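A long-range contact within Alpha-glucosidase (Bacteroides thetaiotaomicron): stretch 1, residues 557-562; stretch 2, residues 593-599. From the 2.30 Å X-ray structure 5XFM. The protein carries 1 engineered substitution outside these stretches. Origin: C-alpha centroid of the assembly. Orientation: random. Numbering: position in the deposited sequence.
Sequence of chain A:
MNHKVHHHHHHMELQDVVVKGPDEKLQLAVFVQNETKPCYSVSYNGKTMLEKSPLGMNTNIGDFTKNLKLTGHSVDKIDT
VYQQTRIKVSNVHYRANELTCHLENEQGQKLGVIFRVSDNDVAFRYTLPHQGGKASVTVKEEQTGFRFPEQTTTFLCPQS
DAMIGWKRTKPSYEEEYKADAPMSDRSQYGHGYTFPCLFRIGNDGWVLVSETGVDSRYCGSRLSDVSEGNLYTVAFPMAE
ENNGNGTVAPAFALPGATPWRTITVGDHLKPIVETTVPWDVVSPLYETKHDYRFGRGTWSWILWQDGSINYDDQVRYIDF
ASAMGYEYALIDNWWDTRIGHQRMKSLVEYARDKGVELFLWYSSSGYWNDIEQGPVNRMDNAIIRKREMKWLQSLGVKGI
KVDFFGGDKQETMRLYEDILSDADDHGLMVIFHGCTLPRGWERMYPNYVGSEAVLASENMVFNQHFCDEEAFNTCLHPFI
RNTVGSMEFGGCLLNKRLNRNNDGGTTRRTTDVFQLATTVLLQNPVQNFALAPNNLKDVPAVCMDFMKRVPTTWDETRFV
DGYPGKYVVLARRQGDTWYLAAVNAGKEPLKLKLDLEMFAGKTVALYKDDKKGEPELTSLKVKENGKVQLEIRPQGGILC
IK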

# COMPACT_ATOMS: atom_id res chain seq x y z
N THR A 557 -11.64 -10.86 1.70
CA THR A 557 -10.52 -11.12 2.60
C THR A 557 -11.03 -11.13 4.03
O THR A 557 -11.71 -10.21 4.47
CB THR A 557 -9.42 -10.05 2.45
OG1 THR A 557 -8.83 -10.15 1.15
CG2 THR A 557 -8.33 -10.25 3.51
N ARG A 558 -10.68 -12.18 4.77
CA ARG A 558 -11.11 -12.27 6.16
C ARG A 558 -9.91 -12.48 7.08
O ARG A 558 -9.09 -13.39 6.87
CB ARG A 558 -12.15 -13.39 6.33
CG ARG A 558 -13.43 -13.14 5.53
CD ARG A 558 -14.71 -13.31 6.34
NE ARG A 558 -15.08 -14.71 6.56
CZ ARG A 558 -15.95 -15.38 5.82
NH1 ARG A 558 -16.55 -14.79 4.79
NH2 ARG A 558 -16.24 -16.64 6.10
N PHE A 559 -9.80 -11.62 8.09
CA PHE A 559 -8.77 -11.76 9.11
C PHE A 559 -9.16 -12.85 10.08
O PHE A 559 -10.26 -12.83 10.65
CB PHE A 559 -8.54 -10.42 9.83
CG PHE A 559 -7.57 -10.51 10.97
CD1 PHE A 559 -6.22 -10.72 10.73
CD2 PHE A 559 -7.99 -10.33 12.29
CE1 PHE A 559 -5.31 -10.78 11.79
CE2 PHE A 559 -7.09 -10.40 13.34
CZ PHE A 559 -5.75 -10.62 13.09
N VAL A 560 -8.27 -13.82 10.26
CA VAL A 560 -8.54 -14.97 11.11
C VAL A 560 -7.86 -14.81 12.46
O VAL A 560 -8.50 -14.94 13.51
CB VAL A 560 -8.06 -16.27 10.45
CG1 VAL A 560 -8.45 -17.47 11.29
CG2 VAL A 560 -8.64 -16.39 9.04
N ASP A 561 -6.56 -14.54 12.45
CA ASP A 561 -5.82 -14.35 13.69
C ASP A 561 -4.49 -13.67 13.42
O ASP A 561 -4.08 -13.56 12.27
CB ASP A 561 -5.60 -15.68 14.41
CG ASP A 561 -5.18 -15.50 15.86
OD1 ASP A 561 -5.54 -14.46 16.46
OD2 ASP A 561 -4.47 -16.38 16.40
N GLY A 562 -3.81 -13.21 14.47
CA GLY A 562 -2.49 -12.64 14.30
C GLY A 562 -2.12 -11.50 15.24
O GLY A 562 -2.94 -11.00 16.01
N LYS A 593 -5.66 -22.69 17.57
CA LYS A 593 -6.97 -23.29 17.49
C LYS A 593 -7.84 -22.30 16.74
O LYS A 593 -8.17 -21.23 17.25
CB LYS A 593 -7.54 -23.61 18.87
CG LYS A 593 -6.69 -24.54 19.71
CD LYS A 593 -6.41 -23.94 21.08
CE LYS A 593 -6.72 -24.93 22.19
NZ LYS A 593 -6.90 -24.25 23.50
N LEU A 594 -8.20 -22.64 15.51
CA LEU A 594 -8.91 -21.71 14.64
C LEU A 594 -10.33 -22.17 14.42
O LEU A 594 -10.62 -23.38 14.38
CB LEU A 594 -8.18 -21.57 13.30
CG LEU A 594 -6.68 -21.28 13.33
CD1 LEU A 594 -6.11 -21.26 11.92
CD2 LEU A 594 -6.42 -19.96 14.03
N ASP A 595 -11.22 -21.20 14.27
CA ASP A 595 -12.58 -21.46 13.86
C ASP A 595 -12.70 -21.00 12.41
O ASP A 595 -12.71 -19.80 12.12
CB ASP A 595 -13.57 -20.72 14.77
CG ASP A 595 -15.03 -21.00 14.40
OD1 ASP A 595 -15.33 -22.10 13.89
OD2 ASP A 595 -15.87 -20.11 14.63
N LEU A 596 -12.77 -21.96 11.50
CA LEU A 596 -12.77 -21.67 10.07
C LEU A 596 -14.09 -22.02 9.41
O LEU A 596 -14.24 -23.11 8.85
CB LEU A 596 -11.62 -22.39 9.37
CG LEU A 596 -10.22 -22.13 9.95
CD1 LEU A 596 -9.16 -22.81 9.10
CD2 LEU A 596 -9.95 -20.64 10.06
N GLU A 597 -15.06 -21.11 9.49
CA GLU A 597 -16.36 -21.27 8.83
C GLU A 597 -16.16 -21.65 7.37
O GLU A 597 -16.86 -22.52 6.85
CB GLU A 597 -17.18 -19.99 8.94
CG GLU A 597 -18.31 -19.88 7.92
CD GLU A 597 -19.08 -18.58 8.02
OE1 GLU A 597 -18.77 -17.77 8.92
OE2 GLU A 597 -20.00 -18.37 7.20
N MET A 598 -15.18 -21.00 6.73
CA MET A 598 -14.75 -21.28 5.36
C MET A 598 -14.80 -22.76 4.99
O MET A 598 -15.36 -23.14 3.96
CB MET A 598 -13.31 -20.82 5.16
CG MET A 598 -12.84 -19.65 6.01
SD MET A 598 -13.54 -18.09 5.48
CE MET A 598 -12.57 -16.96 6.46
N PHE A 599 -14.17 -23.58 5.82
CA PHE A 599 -13.92 -24.97 5.49
C PHE A 599 -14.94 -25.94 6.08
O PHE A 599 -14.77 -27.15 5.97
CB PHE A 599 -12.51 -25.33 5.93
CG PHE A 599 -11.46 -24.49 5.26
CD1 PHE A 599 -11.58 -24.14 3.93
CD2 PHE A 599 -10.37 -24.02 5.97
CE1 PHE A 599 -10.63 -23.37 3.31
CE2 PHE A 599 -9.41 -23.24 5.35
CZ PHE A 599 -9.54 -22.91 4.02

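How do the two backbones lie against each other? They run in nearly opposite directions, 169° apart, yet no hydrogen bond crosses between them. The CA atoms of Val-560 and Leu-594 are 7.6 Å apart and those of Arg-558 and Met-598 9.8 Å, so side chains must bridge the gap. Strand alternation sorts them: Thr-557 and Phe-559 point away from stretch 2, while Arg-558 and Val-560 point toward it.

What does Arg-558 find across the gap? Arg-558 NH2 comes within 3.1 Å of Met-598 SD, setting the guanidinium obliquely against the polarizable sulfur. Glu-597 adds opposite charge through a long salt bridge, with Arg-558 NH2 4.0 Å from Glu-597 OE1. That oxygen lies well out of the guanidinium plane, so the attraction is between charges alone, with no N-H aimed at it.

What does Val-560 meet, two residues further along? Val-560 CG1 meets two leucine methyls, Leu-596 CD2 at 3.7 Å and Leu-594 CD2 at 4.2 Å, forming a small apolar cluster held by van der Waals contact and the exclusion of water.

Where does the contact fade? At Asp-561, where the chain turns a corner, Asp-561 CB still lies 4.4 Å from Leu-594 CD2, while the carboxylate oxygen OD2 is hydrogen-bonded elsewhere in the structure. Gly-562 is beyond reach of stretch 2.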